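Local coordinates for protein acetyl xylan esterase (Metagenome, PDB 6XYC) that probably hydrolyses acetyl and feruloyl esters of xylans, as a bifunctional carbohydrate esterase of the alpha/beta-hydrolase fold from gut microbiota, at residues A[2-15]-A[26-39]. Sequence-based numbering, arbitrary orientation.
Sequences GPAEDTYSTSWTNV and NLDIYLPKEQKTAY
Tyr-8 carries its ring between its backbone N and carbonyl carbon (chi1 58°), while Tyr-30 has CG anti to its carbonyl carbon (chi1 -57°), and the two rings meet edge-to-face. Tyr-30 CD1 stands over the centre of the Tyr-8 face, with centroids 4.9 Å apart and planes at 62°. Pro-3 closes on a face of Tyr-30: its CG lies over that face, 3.6 Å from the ring centroid, a CH-pi contact, so the N-terminal arm folds over strand 26-32, the partner of the strand it leads into. Ser-11 CB comes obliquely against Tyr-30 CD1, and Ser-60 of helix 56-69 adjoins both Pro-3 and Tyr-30. An alanine in place of Tyr-30 would probably leave the Pro-3 ring and the Tyr-8 face without their shared partner and open a gap beneath the arm.

On the other sheet face, Trp-12 CE3 packs against Ile-29 CG2 at 3.8 Å, and Leu-31 CD1 sits at the indole edge; Tyr-108 adds an edge-to-face ring. Between these layers the antiparallel strands are joined by backbone bonds, among them the nearly straight Ile-29 N to Trp-12 O (2.7 Å). Across from Leu-27 the first strand places two residues, Asn-14 and Val-15, in a G1 beta bulge, where the Asn-14 N-H is taken by Asp-28 OD1 at 2.8 Å; Lys-56 forms a salt bridge to that same oxygen and a hydrogen bond to Asn-14 OD1. At the far end Ser-9 OG donates to Pro-32 O (2.8 Å), and Lys-33 N bonds to Thr-7 O (3.2 Å). The chemistry thus implies a hairpin at the sheet border, held by aromatic packing on both faces, with the Asp-28 carboxylate beside the bulge probably kept ionised by Lys-56.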
loop_
_atom_site.group_PDB
_atom_site.type_symbol
_atom_site.label_atom_id
_atom_site.label_comp_id
_atom_site.label_asym_id
_atom_site.label_seq_id
_atom_site.Cartn_x
_atom_site.Cartn_y
_atom_site.Cartn_z
ATOM N N GLY A 2 17.072 -7.407 -0.620
ATOM C CA GLY A 2 16.791 -6.118 -0.031
ATOM C C GLY A 2 17.440 -4.982 -0.797
ATOM O O GLY A 2 17.882 -5.150 -1.938
ATOM N N PRO A 3 17.515 -3.804 -0.184
ATOM C CA PRO A 3 18.170 -2.671 -0.842
ATOM C C PRO A 3 19.685 -2.791 -0.766
ATOM O O PRO A 3 20.242 -3.489 0.083
ATOM C CB PRO A 3 17.669 -1.458 -0.052
ATOM C CG PRO A 3 17.421 -2.004 1.348
ATOM C CD PRO A 3 17.110 -3.491 1.201
ATOM N N ALA A 4 20.349 -2.099 -1.688
ATOM C CA ALA A 4 21.805 -2.135 -1.745
ATOM C C ALA A 4 22.396 -1.720 -0.403
ATOM O O ALA A 4 21.916 -0.786 0.246
ATOM C CB ALA A 4 22.314 -1.223 -2.860
ATOM N N GLU A 5 23.451 -2.426 0.008
ATOM C CA GLU A 5 24.011 -2.241 1.341
ATOM C C GLU A 5 24.412 -0.796 1.602
ATOM O O GLU A 5 24.301 -0.319 2.738
ATOM C CB GLU A 5 25.220 -3.160 1.525
ATOM C CG GLU A 5 25.724 -3.290 2.948
ATOM C CD GLU A 5 26.819 -2.299 3.273
ATOM O OE1 GLU A 5 27.386 -1.697 2.340
ATOM O OE2 GLU A 5 27.113 -2.122 4.472
ATOM N N ASP A 6 24.881 -0.084 0.576
ATOM C CA ASP A 6 25.363 1.280 0.760
ATOM C C ASP A 6 24.246 2.315 0.760
ATOM O O ASP A 6 24.539 3.516 0.828
ATOM C CB ASP A 6 26.392 1.629 -0.321
ATOM C CG ASP A 6 25.799 1.656 -1.714
ATOM O OD1 ASP A 6 26.461 2.198 -2.623
ATOM O OD2 ASP A 6 24.681 1.130 -1.903
ATOM N N THR A 7 22.981 1.898 0.701
ATOM C CA THR A 7 21.881 2.853 0.757
ATOM C C THR A 7 21.421 3.150 2.178
ATOM O O THR A 7 20.713 4.143 2.385
ATOM C CB THR A 7 20.675 2.344 -0.047
ATOM O OG1 THR A 7 20.221 1.096 0.499
ATOM C CG2 THR A 7 21.045 2.156 -1.506
ATOM N N TYR A 8 21.813 2.337 3.158
ATOM C CA TYR A 8 21.321 2.492 4.520
ATOM C C TYR A 8 22.459 2.400 5.528
ATOM O O TYR A 8 23.462 1.716 5.309
ATOM C CB TYR A 8 20.237 1.438 4.855
ATOM C CG TYR A 8 20.667 -0.017 4.713
ATOM C CD1 TYR A 8 21.158 -0.729 5.803
ATOM C CD2 TYR A 8 20.566 -0.682 3.497
ATOM C CE1 TYR A 8 21.552 -2.053 5.678
ATOM C CE2 TYR A 8 20.955 -2.007 3.364
ATOM C CZ TYR A 8 21.443 -2.688 4.457
ATOM O OH TYR A 8 21.831 -4.002 4.335
ATOM N N SER A 9 22.278 3.103 6.646
ATOM C CA SER A 9 23.213 3.071 7.762
ATOM C C SER A 9 22.824 2.060 8.830
ATOM O O SER A 9 23.694 1.615 9.592
ATOM C CB SER A 9 23.309 4.457 8.408
ATOM O OG SER A 9 22.053 4.840 8.945
ATOM N N THR A 10 21.550 1.686 8.890
ATOM C CA THR A 10 21.011 0.846 9.946
ATOM C C THR A 10 19.902 0.003 9.342
ATOM O O THR A 10 19.117 0.495 8.524
ATOM C CB THR A 10 20.470 1.687 11.105
ATOM O OG1 THR A 10 21.456 2.640 11.511
ATOM C CG2 THR A 10 20.114 0.810 12.284
ATOM N N SER A 11 19.846 -1.265 9.738
ATOM C CA SER A 11 18.778 -2.144 9.301
ATOM C C SER A 11 18.357 -3.029 10.461
ATOM O O SER A 11 19.195 -3.505 11.233
ATOM C CB SER A 11 19.204 -3.012 8.108
ATOM O OG SER A 11 20.226 -3.924 8.467
ATOM N N TRP A 12 17.048 -3.205 10.597
ATOM C CA TRP A 12 16.458 -4.265 11.401
ATOM C C TRP A 12 15.640 -5.118 10.440
ATOM O O TRP A 12 14.733 -4.599 9.782
ATOM C CB TRP A 12 15.556 -3.720 12.505
ATOM C CG TRP A 12 16.199 -2.884 13.575
ATOM C CD1 TRP A 12 16.646 -3.311 14.796
ATOM C CD2 TRP A 12 16.406 -1.467 13.546
ATOM N NE1 TRP A 12 17.137 -2.247 15.516
ATOM C CE2 TRP A 12 17.005 -1.106 14.769
ATOM C CE3 TRP A 12 16.154 -0.470 12.597
ATOM C CZ2 TRP A 12 17.351 0.210 15.070
ATOM C CZ3 TRP A 12 16.503 0.836 12.895
ATOM C CH2 TRP A 12 17.100 1.165 14.122
ATOM N N THR A 13 15.954 -6.408 10.338
ATOM C CA THR A 13 15.177 -7.278 9.467
ATOM C C THR A 13 14.407 -8.310 10.280
ATOM O O THR A 13 14.841 -8.736 11.356
ATOM C CB THR A 13 16.064 -7.981 8.427
ATOM O OG1 THR A 13 17.157 -8.649 9.068
ATOM C CG2 THR A 13 16.596 -6.965 7.423
ATOM N N ASN A 14 13.236 -8.680 9.756
ATOM C CA ASN A 14 12.378 -9.696 10.368
ATOM C C ASN A 14 11.989 -9.312 11.795
ATOM O O ASN A 14 12.145 -10.084 12.746
ATOM C CB ASN A 14 13.053 -11.064 10.310
ATOM C CG ASN A 14 13.059 -11.634 8.904
ATOM O OD1 ASN A 14 12.007 -11.783 8.285
ATOM N ND2 ASN A 14 14.242 -11.933 8.385
ATOM N N VAL A 15 11.467 -8.098 11.925
ATOM C CA VAL A 15 10.854 -7.616 13.155
ATOM C C VAL A 15 9.366 -7.923 13.070
ATOM O O VAL A 15 8.688 -7.491 12.132
ATOM C CB VAL A 15 11.102 -6.112 13.335
ATOM C CG1 VAL A 15 10.374 -5.599 14.552
ATOM C CG2 VAL A 15 12.602 -5.832 13.412
ATOM N N ASN A 26 5.980 -10.003 9.740
ATOM C CA ASN A 26 7.298 -9.413 9.905
ATOM C C ASN A 26 7.458 -8.200 8.999
ATOM O O ASN A 26 6.777 -8.058 7.983
ATOM C CB ASN A 26 8.398 -10.427 9.591
ATOM C CG ASN A 26 8.561 -11.469 10.672
ATOM O OD1 ASN A 26 8.024 -11.344 11.769
ATOM N ND2 ASN A 26 9.330 -12.512 10.362
ATOM N N LEU A 27 8.386 -7.327 9.377
ATOM C CA LEU A 27 8.763 -6.202 8.537
ATOM C C LEU A 27 10.262 -5.973 8.651
ATOM O O LEU A 27 10.920 -6.486 9.558
ATOM C CB LEU A 27 7.998 -4.928 8.923
ATOM C CG LEU A 27 7.947 -4.513 10.390
ATOM C CD1 LEU A 27 9.219 -3.814 10.806
ATOM C CD2 LEU A 27 6.724 -3.620 10.604
ATOM N N ASP A 28 10.794 -5.205 7.705
ATOM C CA ASP A 28 12.188 -4.782 7.712
ATOM C C ASP A 28 12.234 -3.263 7.789
ATOM O O ASP A 28 11.412 -2.580 7.169
ATOM C CB ASP A 28 12.922 -5.267 6.463
ATOM C CG ASP A 28 12.818 -6.766 6.265
ATOM O OD1 ASP A 28 12.719 -7.499 7.275
ATOM O OD2 ASP A 28 12.831 -7.196 5.095
ATOM N N ILE A 29 13.191 -2.732 8.547
ATOM C CA ILE A 29 13.339 -1.289 8.721
ATOM C C ILE A 29 14.746 -0.890 8.300
ATOM O O ILE A 29 15.723 -1.484 8.762
ATOM C CB ILE A 29 13.072 -0.864 10.177
ATOM C CG1 ILE A 29 11.657 -1.253 10.608
ATOM C CG2 ILE A 29 13.280 0.633 10.332
ATOM C CD1 ILE A 29 11.389 -1.039 12.083
ATOM N N TYR A 30 14.851 0.120 7.442
ATOM C CA TYR A 30 16.128 0.651 6.977
ATOM C C TYR A 30 16.165 2.156 7.210
ATOM O O TYR A 30 15.192 2.853 6.911
ATOM C CB TYR A 30 16.354 0.365 5.488
ATOM C CG TYR A 30 16.297 -1.094 5.107
ATOM C CD1 TYR A 30 17.437 -1.879 5.128
ATOM C CD2 TYR A 30 15.103 -1.683 4.710
ATOM C CE1 TYR A 30 17.392 -3.211 4.771
ATOM C CE2 TYR A 30 15.046 -3.017 4.357
ATOM C CZ TYR A 30 16.198 -3.778 4.389
ATOM O OH TYR A 30 16.159 -5.107 4.036
ATOM N N LEU A 31 17.295 2.664 7.743
ATOM C CA LEU A 31 17.487 4.100 7.896
ATOM C C LEU A 31 18.527 4.602 6.894
ATOM O O LEU A 31 19.488 3.884 6.598
ATOM C CB LEU A 31 17.941 4.460 9.312
ATOM C CG LEU A 31 17.124 3.862 10.460
ATOM C CD1 LEU A 31 17.725 4.254 11.806
ATOM C CD2 LEU A 31 15.662 4.288 10.372
ATOM N N PRO A 32 18.378 5.820 6.366
ATOM C CA PRO A 32 19.266 6.260 5.282
ATOM C C PRO A 32 20.732 6.287 5.691
ATOM O O PRO A 32 21.079 6.456 6.861
ATOM C CB PRO A 32 18.757 7.669 4.946
ATOM C CG PRO A 32 17.334 7.698 5.431
ATOM C CD PRO A 32 17.296 6.788 6.634
ATOM N N LYS A 33 21.600 6.122 4.691
ATOM C CA LYS A 33 23.038 6.239 4.919
ATOM C C LYS A 33 23.383 7.594 5.515
ATOM O O LYS A 33 24.110 7.684 6.513
ATOM C CB LYS A 33 23.787 6.023 3.604
ATOM C CG LYS A 33 25.296 6.208 3.702
ATOM C CD LYS A 33 26.020 4.970 4.253
ATOM C CE LYS A 33 25.509 3.656 3.675
ATOM N NZ LYS A 33 25.738 2.497 4.578
ATOM N N GLU A 34 22.917 8.660 4.876
ATOM C CA GLU A 34 23.027 10.012 5.401
ATOM C C GLU A 34 22.433 10.068 6.802
ATOM O O GLU A 34 21.211 10.143 6.955
ATOM C CB GLU A 34 22.310 10.995 4.471
ATOM C CG GLU A 34 20.972 10.489 3.930
ATOM C CD GLU A 34 20.686 10.949 2.505
ATOM O OE1 GLU A 34 19.526 11.290 2.203
ATOM O OE2 GLU A 34 21.619 10.969 1.675
ATOM N N GLN A 35 23.281 10.033 7.828
ATOM C CA GLN A 35 22.797 9.926 9.199
ATOM C C GLN A 35 22.184 11.246 9.659
ATOM O O GLN A 35 22.649 12.331 9.296
ATOM C CB GLN A 35 23.936 9.509 10.132
ATOM C CG GLN A 35 24.677 8.259 9.664
ATOM C CD GLN A 35 25.026 7.310 10.798
ATOM O OE1 GLN A 35 24.449 7.370 11.882
ATOM N NE2 GLN A 35 25.976 6.421 10.544
ATOM N N LYS A 36 21.118 11.141 10.451
ATOM C CA LYS A 36 20.441 12.299 11.016
ATOM C C LYS A 36 19.807 11.874 12.333
ATOM O O LYS A 36 19.785 10.690 12.683
ATOM C CB LYS A 36 19.392 12.865 10.053
ATOM C CG LYS A 36 19.847 14.112 9.305
ATOM C CD LYS A 36 19.836 15.343 10.199
ATOM C CE LYS A 36 18.420 15.843 10.452
ATOM N NZ LYS A 36 18.349 16.776 11.618
ATOM N N THR A 37 19.284 12.860 13.065
ATOM C CA THR A 37 18.732 12.589 14.390
ATOM C C THR A 37 17.534 11.651 14.306
ATOM O O THR A 37 17.477 10.632 15.005
ATOM C CB THR A 37 18.341 13.903 15.069
ATOM O OG1 THR A 37 17.602 14.716 14.149
ATOM C CG2 THR A 37 19.583 14.657 15.523
ATOM N N ALA A 38 16.563 11.982 13.459
ATOM C CA ALA A 38 15.401 11.133 13.236
ATOM C C ALA A 38 15.065 11.167 11.753
ATOM O O ALA A 38 15.566 12.009 10.999
ATOM C CB ALA A 38 14.199 11.577 14.074
ATOM N N TYR A 39 14.199 10.251 11.334
ATOM C CA TYR A 39 13.842 10.116 9.927
ATOM C C TYR A 39 12.338 9.964 9.768
ATOM O O TYR A 39 11.726 9.108 10.415
ATOM C CB TYR A 39 14.530 8.903 9.293
ATOM C CG TYR A 39 16.024 8.852 9.483
ATOM C CD1 TYR A 39 16.876 9.486 8.592
ATOM C CD2 TYR A 39 16.581 8.162 10.554
ATOM C CE1 TYR A 39 18.242 9.435 8.756
ATOM C CE2 TYR A 39 17.944 8.110 10.728
ATOM C CZ TYR A 39 18.765 8.743 9.826
ATOM O OH TYR A 39 20.119 8.685 10.008
#